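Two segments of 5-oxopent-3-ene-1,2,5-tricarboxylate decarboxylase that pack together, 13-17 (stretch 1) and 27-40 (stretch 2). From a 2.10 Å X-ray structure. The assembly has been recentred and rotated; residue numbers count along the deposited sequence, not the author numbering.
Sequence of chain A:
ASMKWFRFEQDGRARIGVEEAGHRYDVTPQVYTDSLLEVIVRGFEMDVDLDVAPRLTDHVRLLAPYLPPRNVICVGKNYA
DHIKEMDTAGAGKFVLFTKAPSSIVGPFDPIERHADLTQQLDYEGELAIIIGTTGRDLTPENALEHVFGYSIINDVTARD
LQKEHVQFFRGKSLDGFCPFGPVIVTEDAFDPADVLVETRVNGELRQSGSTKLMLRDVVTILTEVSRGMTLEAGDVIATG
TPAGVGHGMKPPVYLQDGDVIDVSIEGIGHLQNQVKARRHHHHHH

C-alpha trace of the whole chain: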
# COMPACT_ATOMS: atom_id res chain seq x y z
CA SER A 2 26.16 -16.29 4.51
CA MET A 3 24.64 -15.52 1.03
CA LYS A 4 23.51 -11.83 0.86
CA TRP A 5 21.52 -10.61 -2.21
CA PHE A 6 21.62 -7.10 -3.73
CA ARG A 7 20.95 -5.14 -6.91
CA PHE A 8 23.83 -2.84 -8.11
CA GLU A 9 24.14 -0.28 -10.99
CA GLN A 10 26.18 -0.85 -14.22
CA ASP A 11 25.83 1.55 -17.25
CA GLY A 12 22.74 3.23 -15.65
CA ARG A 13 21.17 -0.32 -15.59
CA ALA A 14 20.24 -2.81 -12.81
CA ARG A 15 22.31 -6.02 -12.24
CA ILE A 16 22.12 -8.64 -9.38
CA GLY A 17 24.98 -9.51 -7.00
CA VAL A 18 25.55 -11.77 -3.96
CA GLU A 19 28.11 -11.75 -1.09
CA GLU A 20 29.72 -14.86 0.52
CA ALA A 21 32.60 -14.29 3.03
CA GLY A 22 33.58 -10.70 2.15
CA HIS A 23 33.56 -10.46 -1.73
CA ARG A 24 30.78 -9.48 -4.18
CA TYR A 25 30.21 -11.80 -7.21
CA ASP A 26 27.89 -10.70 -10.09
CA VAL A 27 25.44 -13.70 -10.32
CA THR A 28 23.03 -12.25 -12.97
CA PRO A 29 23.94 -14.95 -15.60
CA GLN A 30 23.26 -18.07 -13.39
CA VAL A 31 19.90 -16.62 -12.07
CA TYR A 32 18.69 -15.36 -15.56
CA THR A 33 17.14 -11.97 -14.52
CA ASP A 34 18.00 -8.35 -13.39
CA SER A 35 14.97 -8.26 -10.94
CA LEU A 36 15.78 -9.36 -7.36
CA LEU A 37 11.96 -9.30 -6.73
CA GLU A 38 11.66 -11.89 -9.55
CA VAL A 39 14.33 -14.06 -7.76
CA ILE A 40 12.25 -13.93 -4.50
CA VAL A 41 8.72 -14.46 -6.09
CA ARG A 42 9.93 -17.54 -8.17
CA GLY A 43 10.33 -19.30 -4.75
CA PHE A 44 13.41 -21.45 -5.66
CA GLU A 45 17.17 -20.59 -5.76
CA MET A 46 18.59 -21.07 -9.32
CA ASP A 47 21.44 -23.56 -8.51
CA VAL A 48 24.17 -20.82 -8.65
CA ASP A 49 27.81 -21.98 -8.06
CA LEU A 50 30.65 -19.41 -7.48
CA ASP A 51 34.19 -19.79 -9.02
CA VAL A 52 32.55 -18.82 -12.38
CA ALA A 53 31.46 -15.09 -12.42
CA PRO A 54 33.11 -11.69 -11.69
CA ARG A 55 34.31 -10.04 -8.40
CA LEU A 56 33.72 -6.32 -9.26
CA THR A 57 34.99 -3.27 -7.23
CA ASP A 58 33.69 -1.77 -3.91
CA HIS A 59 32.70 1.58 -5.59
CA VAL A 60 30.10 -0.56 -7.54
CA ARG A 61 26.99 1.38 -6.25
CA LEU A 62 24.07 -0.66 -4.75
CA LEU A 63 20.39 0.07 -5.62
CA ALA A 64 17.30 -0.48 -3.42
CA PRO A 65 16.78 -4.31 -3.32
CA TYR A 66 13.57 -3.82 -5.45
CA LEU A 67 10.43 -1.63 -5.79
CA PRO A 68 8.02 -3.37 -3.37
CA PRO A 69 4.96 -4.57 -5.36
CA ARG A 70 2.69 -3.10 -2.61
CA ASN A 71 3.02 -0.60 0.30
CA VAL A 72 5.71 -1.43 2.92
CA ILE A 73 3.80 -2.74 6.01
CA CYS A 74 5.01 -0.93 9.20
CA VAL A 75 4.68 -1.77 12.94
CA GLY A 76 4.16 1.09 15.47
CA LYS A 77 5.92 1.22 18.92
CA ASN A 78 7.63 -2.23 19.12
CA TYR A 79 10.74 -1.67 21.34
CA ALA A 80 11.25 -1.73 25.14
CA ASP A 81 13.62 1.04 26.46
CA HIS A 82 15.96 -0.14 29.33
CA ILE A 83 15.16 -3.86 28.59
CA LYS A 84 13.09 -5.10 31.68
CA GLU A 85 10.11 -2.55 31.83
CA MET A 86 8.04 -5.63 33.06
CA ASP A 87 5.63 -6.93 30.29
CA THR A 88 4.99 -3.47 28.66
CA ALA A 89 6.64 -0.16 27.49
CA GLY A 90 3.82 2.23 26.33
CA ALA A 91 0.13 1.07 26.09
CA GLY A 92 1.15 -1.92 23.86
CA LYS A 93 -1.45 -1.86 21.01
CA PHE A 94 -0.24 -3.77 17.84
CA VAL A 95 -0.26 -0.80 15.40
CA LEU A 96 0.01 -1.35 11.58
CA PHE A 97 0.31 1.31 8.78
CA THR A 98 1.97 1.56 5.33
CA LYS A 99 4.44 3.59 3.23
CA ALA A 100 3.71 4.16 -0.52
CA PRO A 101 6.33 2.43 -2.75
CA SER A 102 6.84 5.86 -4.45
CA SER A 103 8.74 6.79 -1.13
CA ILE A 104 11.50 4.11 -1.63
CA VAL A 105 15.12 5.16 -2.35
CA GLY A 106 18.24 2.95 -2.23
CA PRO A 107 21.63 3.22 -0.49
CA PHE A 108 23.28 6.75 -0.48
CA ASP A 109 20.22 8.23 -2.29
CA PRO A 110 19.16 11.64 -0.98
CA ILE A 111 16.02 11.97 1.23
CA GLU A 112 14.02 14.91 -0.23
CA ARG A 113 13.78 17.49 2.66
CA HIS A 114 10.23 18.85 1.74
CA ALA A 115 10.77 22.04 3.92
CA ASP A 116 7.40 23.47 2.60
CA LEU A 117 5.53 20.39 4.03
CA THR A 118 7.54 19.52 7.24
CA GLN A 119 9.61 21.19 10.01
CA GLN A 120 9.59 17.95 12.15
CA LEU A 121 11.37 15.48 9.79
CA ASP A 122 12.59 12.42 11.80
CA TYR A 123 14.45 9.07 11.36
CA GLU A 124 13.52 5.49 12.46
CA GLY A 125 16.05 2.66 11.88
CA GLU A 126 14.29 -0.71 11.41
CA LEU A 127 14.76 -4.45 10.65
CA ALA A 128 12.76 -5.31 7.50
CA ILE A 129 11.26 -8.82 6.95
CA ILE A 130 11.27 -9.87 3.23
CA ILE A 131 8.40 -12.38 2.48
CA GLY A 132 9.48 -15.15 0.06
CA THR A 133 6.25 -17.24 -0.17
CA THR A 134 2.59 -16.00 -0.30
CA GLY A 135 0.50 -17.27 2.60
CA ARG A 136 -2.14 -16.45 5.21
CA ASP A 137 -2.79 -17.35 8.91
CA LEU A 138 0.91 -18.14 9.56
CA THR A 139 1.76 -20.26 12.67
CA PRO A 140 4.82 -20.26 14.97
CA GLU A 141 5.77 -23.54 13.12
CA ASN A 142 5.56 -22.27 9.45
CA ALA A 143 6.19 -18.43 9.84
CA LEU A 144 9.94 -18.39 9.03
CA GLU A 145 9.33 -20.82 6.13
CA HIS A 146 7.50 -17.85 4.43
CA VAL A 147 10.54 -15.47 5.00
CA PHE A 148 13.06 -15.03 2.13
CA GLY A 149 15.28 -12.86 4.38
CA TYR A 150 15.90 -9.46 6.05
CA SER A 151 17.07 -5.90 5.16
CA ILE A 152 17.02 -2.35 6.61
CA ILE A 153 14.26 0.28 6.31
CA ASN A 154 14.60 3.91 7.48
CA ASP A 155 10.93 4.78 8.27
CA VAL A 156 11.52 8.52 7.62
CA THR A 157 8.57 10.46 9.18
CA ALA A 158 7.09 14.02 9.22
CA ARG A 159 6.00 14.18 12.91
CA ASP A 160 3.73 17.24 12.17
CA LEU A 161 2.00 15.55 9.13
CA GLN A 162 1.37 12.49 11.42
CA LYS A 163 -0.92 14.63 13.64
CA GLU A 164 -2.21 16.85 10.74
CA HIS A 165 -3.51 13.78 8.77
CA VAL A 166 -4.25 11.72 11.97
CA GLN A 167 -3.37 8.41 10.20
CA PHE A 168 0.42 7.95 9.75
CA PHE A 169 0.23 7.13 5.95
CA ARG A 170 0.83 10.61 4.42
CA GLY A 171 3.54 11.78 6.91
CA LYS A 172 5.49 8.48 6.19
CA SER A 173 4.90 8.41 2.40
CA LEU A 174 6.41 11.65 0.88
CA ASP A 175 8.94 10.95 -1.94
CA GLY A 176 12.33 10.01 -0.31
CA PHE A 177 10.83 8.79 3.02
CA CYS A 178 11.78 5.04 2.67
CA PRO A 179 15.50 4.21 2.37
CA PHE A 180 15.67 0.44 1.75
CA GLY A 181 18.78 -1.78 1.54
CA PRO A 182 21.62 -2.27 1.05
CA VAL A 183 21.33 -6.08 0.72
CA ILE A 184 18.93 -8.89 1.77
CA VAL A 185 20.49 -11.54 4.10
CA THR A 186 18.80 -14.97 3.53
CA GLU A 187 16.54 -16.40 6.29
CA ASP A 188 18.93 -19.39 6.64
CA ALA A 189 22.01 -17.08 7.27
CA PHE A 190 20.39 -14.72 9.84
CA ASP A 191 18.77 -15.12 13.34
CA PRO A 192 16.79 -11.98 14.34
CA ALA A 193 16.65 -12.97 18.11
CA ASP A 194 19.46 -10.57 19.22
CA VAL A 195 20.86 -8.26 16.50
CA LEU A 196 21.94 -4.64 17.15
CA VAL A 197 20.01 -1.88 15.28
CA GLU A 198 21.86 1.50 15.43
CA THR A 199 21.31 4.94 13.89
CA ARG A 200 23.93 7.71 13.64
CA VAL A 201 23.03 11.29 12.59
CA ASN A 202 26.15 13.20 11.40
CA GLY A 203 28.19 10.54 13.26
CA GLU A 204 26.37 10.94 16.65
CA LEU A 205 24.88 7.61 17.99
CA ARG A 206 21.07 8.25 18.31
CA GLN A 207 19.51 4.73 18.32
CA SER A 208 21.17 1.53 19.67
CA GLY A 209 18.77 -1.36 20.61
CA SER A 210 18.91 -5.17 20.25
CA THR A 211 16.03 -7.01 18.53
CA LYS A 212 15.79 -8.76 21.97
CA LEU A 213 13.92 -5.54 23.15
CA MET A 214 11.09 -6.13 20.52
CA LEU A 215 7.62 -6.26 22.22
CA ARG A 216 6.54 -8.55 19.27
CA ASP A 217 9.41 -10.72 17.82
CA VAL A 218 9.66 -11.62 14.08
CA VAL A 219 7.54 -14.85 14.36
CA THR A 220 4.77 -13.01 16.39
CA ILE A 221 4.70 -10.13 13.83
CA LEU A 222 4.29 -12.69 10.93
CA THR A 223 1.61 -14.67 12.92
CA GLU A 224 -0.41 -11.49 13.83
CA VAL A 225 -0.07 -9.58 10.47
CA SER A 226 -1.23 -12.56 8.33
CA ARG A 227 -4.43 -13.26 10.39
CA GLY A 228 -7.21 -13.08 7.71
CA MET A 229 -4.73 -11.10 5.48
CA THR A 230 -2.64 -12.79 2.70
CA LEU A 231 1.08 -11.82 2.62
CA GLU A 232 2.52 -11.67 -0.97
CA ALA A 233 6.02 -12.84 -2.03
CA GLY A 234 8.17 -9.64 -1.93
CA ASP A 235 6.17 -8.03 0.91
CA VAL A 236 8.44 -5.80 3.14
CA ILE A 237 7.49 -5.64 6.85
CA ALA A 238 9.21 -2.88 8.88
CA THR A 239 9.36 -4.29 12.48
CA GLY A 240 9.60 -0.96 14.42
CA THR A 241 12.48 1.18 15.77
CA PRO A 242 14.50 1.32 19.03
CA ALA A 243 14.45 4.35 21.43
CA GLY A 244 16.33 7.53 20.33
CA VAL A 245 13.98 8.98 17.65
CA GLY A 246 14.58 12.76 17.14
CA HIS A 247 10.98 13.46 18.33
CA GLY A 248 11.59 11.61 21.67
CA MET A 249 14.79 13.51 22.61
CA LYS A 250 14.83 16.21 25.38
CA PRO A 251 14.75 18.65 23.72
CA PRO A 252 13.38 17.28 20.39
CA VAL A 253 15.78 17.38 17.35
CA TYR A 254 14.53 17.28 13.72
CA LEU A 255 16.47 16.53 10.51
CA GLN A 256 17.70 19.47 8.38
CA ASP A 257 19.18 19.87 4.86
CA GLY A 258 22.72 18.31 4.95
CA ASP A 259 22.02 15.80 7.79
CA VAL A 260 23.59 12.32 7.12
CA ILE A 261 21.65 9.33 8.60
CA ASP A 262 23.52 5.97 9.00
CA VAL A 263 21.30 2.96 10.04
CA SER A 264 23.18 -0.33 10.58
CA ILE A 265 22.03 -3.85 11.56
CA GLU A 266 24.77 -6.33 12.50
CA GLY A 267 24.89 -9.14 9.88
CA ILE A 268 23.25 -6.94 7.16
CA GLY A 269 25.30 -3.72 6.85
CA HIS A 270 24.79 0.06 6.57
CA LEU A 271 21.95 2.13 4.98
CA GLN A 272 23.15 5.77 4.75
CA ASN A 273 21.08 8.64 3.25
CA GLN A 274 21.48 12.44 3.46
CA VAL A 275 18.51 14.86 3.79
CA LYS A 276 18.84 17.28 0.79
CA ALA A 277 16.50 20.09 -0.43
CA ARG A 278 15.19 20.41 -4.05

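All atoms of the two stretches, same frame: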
# COMPACT_ATOMS: atom_id res chain seq x y z
N ARG A 13 22.04 0.88 -15.42
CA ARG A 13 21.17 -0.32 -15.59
C ARG A 13 21.40 -1.38 -14.50
O ARG A 13 22.56 -1.78 -14.25
CB ARG A 13 21.38 -0.94 -16.98
CG ARG A 13 20.55 -0.26 -18.06
CD ARG A 13 20.57 -0.95 -19.40
NE ARG A 13 21.87 -0.84 -20.05
CZ ARG A 13 22.72 -1.84 -20.20
NH1 ARG A 13 22.42 -3.05 -19.76
NH2 ARG A 13 23.88 -1.63 -20.81
N ALA A 14 20.29 -1.86 -13.93
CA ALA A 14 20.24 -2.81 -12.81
C ALA A 14 20.96 -4.11 -13.17
O ALA A 14 20.76 -4.59 -14.29
CB ALA A 14 18.79 -3.08 -12.45
N ARG A 15 21.78 -4.63 -12.25
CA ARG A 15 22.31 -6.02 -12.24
C ARG A 15 22.11 -6.61 -10.84
O ARG A 15 21.76 -5.85 -9.93
CB ARG A 15 23.78 -6.05 -12.67
CG ARG A 15 23.98 -5.85 -14.16
CD ARG A 15 25.40 -6.14 -14.62
NE ARG A 15 25.72 -7.56 -14.65
CZ ARG A 15 25.31 -8.43 -15.57
NH1 ARG A 15 24.54 -8.03 -16.57
NH2 ARG A 15 25.68 -9.70 -15.50
N ILE A 16 22.32 -7.92 -10.67
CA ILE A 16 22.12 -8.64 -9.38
C ILE A 16 23.48 -9.18 -8.93
O ILE A 16 24.24 -9.69 -9.78
CB ILE A 16 21.07 -9.76 -9.49
CG1 ILE A 16 19.66 -9.21 -9.71
CG2 ILE A 16 21.11 -10.69 -8.29
CD1 ILE A 16 18.68 -10.26 -10.16
N GLY A 17 23.73 -9.09 -7.63
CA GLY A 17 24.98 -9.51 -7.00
C GLY A 17 24.67 -10.22 -5.72
O GLY A 17 23.55 -10.00 -5.19
N VAL A 27 26.07 -12.36 -10.13
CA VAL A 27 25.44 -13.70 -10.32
C VAL A 27 24.36 -13.62 -11.40
O VAL A 27 23.68 -14.65 -11.62
CB VAL A 27 24.81 -14.25 -9.03
CG1 VAL A 27 25.84 -14.39 -7.92
CG2 VAL A 27 23.62 -13.41 -8.58
N THR A 28 24.19 -12.48 -12.06
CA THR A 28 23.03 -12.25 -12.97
C THR A 28 22.91 -13.43 -13.93
O THR A 28 21.82 -13.97 -14.07
CB THR A 28 23.15 -10.87 -13.63
OG1 THR A 28 23.52 -9.97 -12.58
CG2 THR A 28 21.89 -10.40 -14.33
N PRO A 29 24.01 -13.85 -14.63
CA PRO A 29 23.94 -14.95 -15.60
C PRO A 29 23.33 -16.25 -15.07
O PRO A 29 22.45 -16.77 -15.74
CB PRO A 29 25.42 -15.17 -15.98
CG PRO A 29 26.04 -13.80 -15.84
CD PRO A 29 25.34 -13.22 -14.62
N GLN A 30 23.77 -16.77 -13.92
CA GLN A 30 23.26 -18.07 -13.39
C GLN A 30 21.76 -17.97 -13.06
O GLN A 30 21.08 -19.00 -13.22
CB GLN A 30 24.00 -18.55 -12.14
CG GLN A 30 25.23 -19.40 -12.44
CD GLN A 30 26.49 -18.65 -12.12
OE1 GLN A 30 26.71 -17.54 -12.61
NE2 GLN A 30 27.33 -19.25 -11.28
N VAL A 31 21.28 -16.80 -12.61
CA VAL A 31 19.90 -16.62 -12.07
C VAL A 31 18.95 -16.10 -13.16
O VAL A 31 17.73 -16.15 -12.93
CB VAL A 31 19.89 -15.73 -10.80
CG1 VAL A 31 20.83 -16.27 -9.73
CG2 VAL A 31 20.21 -14.28 -11.08
N TYR A 32 19.47 -15.64 -14.31
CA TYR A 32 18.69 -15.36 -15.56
C TYR A 32 17.63 -14.28 -15.31
O TYR A 32 16.49 -14.45 -15.76
CB TYR A 32 18.03 -16.63 -16.12
CG TYR A 32 19.00 -17.73 -16.47
CD1 TYR A 32 19.81 -17.64 -17.59
CD2 TYR A 32 19.15 -18.84 -15.65
CE1 TYR A 32 20.73 -18.62 -17.90
CE2 TYR A 32 20.07 -19.84 -15.95
CZ TYR A 32 20.86 -19.73 -17.08
OH TYR A 32 21.76 -20.71 -17.38
N THR A 33 18.00 -13.17 -14.66
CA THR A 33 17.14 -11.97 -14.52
C THR A 33 17.94 -10.83 -13.88
O THR A 33 18.96 -11.13 -13.24
CB THR A 33 15.87 -12.31 -13.73
OG1 THR A 33 15.14 -11.10 -13.56
CG2 THR A 33 16.15 -12.95 -12.39
N ASP A 34 17.49 -9.59 -14.07
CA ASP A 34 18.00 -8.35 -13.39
C ASP A 34 17.02 -7.86 -12.30
O ASP A 34 17.21 -6.72 -11.79
CB ASP A 34 18.18 -7.23 -14.42
CG ASP A 34 16.85 -6.92 -15.07
OD1 ASP A 34 16.06 -7.87 -15.18
OD2 ASP A 34 16.60 -5.73 -15.40
N SER A 35 15.95 -8.62 -12.01
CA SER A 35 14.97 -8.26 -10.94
C SER A 35 15.15 -9.19 -9.74
O SER A 35 14.93 -10.41 -9.87
CB SER A 35 13.55 -8.25 -11.39
OG SER A 35 12.70 -8.13 -10.26
N LEU A 36 15.60 -8.61 -8.63
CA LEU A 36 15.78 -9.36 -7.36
C LEU A 36 14.40 -9.72 -6.80
O LEU A 36 14.35 -10.73 -6.09
CB LEU A 36 16.61 -8.50 -6.40
CG LEU A 36 16.95 -9.16 -5.08
CD1 LEU A 36 17.72 -10.44 -5.29
CD2 LEU A 36 17.73 -8.20 -4.19
N LEU A 37 13.35 -8.96 -7.12
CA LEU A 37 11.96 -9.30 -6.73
C LEU A 37 11.55 -10.60 -7.42
O LEU A 37 10.92 -11.46 -6.77
CB LEU A 37 11.00 -8.19 -7.12
CG LEU A 37 9.52 -8.52 -6.93
CD1 LEU A 37 9.23 -8.87 -5.48
CD2 LEU A 37 8.66 -7.36 -7.39
N GLU A 38 11.92 -10.71 -8.70
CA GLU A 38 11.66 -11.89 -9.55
C GLU A 38 12.32 -13.11 -8.91
O GLU A 38 11.68 -14.16 -8.90
CB GLU A 38 12.21 -11.68 -10.95
CG GLU A 38 11.18 -11.86 -12.05
CD GLU A 38 11.68 -11.40 -13.41
OE1 GLU A 38 11.28 -10.30 -13.85
OE2 GLU A 38 12.50 -12.13 -14.00
N VAL A 39 13.55 -12.97 -8.41
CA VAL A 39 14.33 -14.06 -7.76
C VAL A 39 13.57 -14.54 -6.52
O VAL A 39 13.48 -15.76 -6.31
CB VAL A 39 15.75 -13.61 -7.40
CG1 VAL A 39 16.49 -14.63 -6.56
CG2 VAL A 39 16.56 -13.27 -8.65
N ILE A 40 13.00 -13.61 -5.75
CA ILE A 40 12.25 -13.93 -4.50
C ILE A 40 10.92 -14.60 -4.84
O ILE A 40 10.68 -15.68 -4.27
CB ILE A 40 12.08 -12.65 -3.66
CG1 ILE A 40 13.45 -12.10 -3.23
CG2 ILE A 40 11.18 -12.93 -2.47
CD1 ILE A 40 13.47 -10.61 -2.98

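The contact centres on Ile-16, whose side chain points from the strand toward the second stretch and is buried there along nearly its whole length. With chi1 at -69° (m) and chi2 at 165° (t), the side chain is extended, and CD1 reaches deep into the bend between the two helices. Ile-16 CD1 lies 3.2 Å from Thr-33 O and 3.7 Å from Ser-35 N, so the tip of the chain packs against backbone as much as against side chains. Apolar contacts add to this: Ile-16 CD1 is 4.0 Å from Val-39 CG2 and 4.4 Å from Val-31 CG2, while the other branch, CG2, meets Val-27 CG2 at 3.7 Å. A branched aliphatic residue suits this site because one arm meets Val-27 while the other reaches Val-39.

The backbone of Ile-16 is held at both polar ends. Ile-16 N donates to Thr-28 OG1 (3.0 Å, 160°), and Val-27 N donates to Ile-16 O (3.3 Å). The m rotamer of Thr-28 (chi1 -45°) places its hydroxyl beside the strand, so that a side chain at the start of the first helix serves as acceptor for a strand amide.

Arg-15 directs its CA-to-CB bond away, yet its side chain turns back through chi3 at 73° (p), bringing NH2 to 3.4 Å from Thr-28 CB, which lies over one face of the guanidinium. Arg-15 NH2 also approaches Pro-29 CD at 3.6 Å. Ala-14 faces the second stretch, and its carbonyl O lies 3.7 Å from Asp-34 CB.

The bend that receives Ile-16 is braced internally. Tyr-32 leaves the first helix with positive phi; Ser-35 N then donates to Thr-33 OG1 (3.0 Å), which in turn donates to Glu-38 OE2 (2.9 Å). Ser-35, in the t rotamer, caps the second helix by accepting Glu-38 N at OG (3.1 Å).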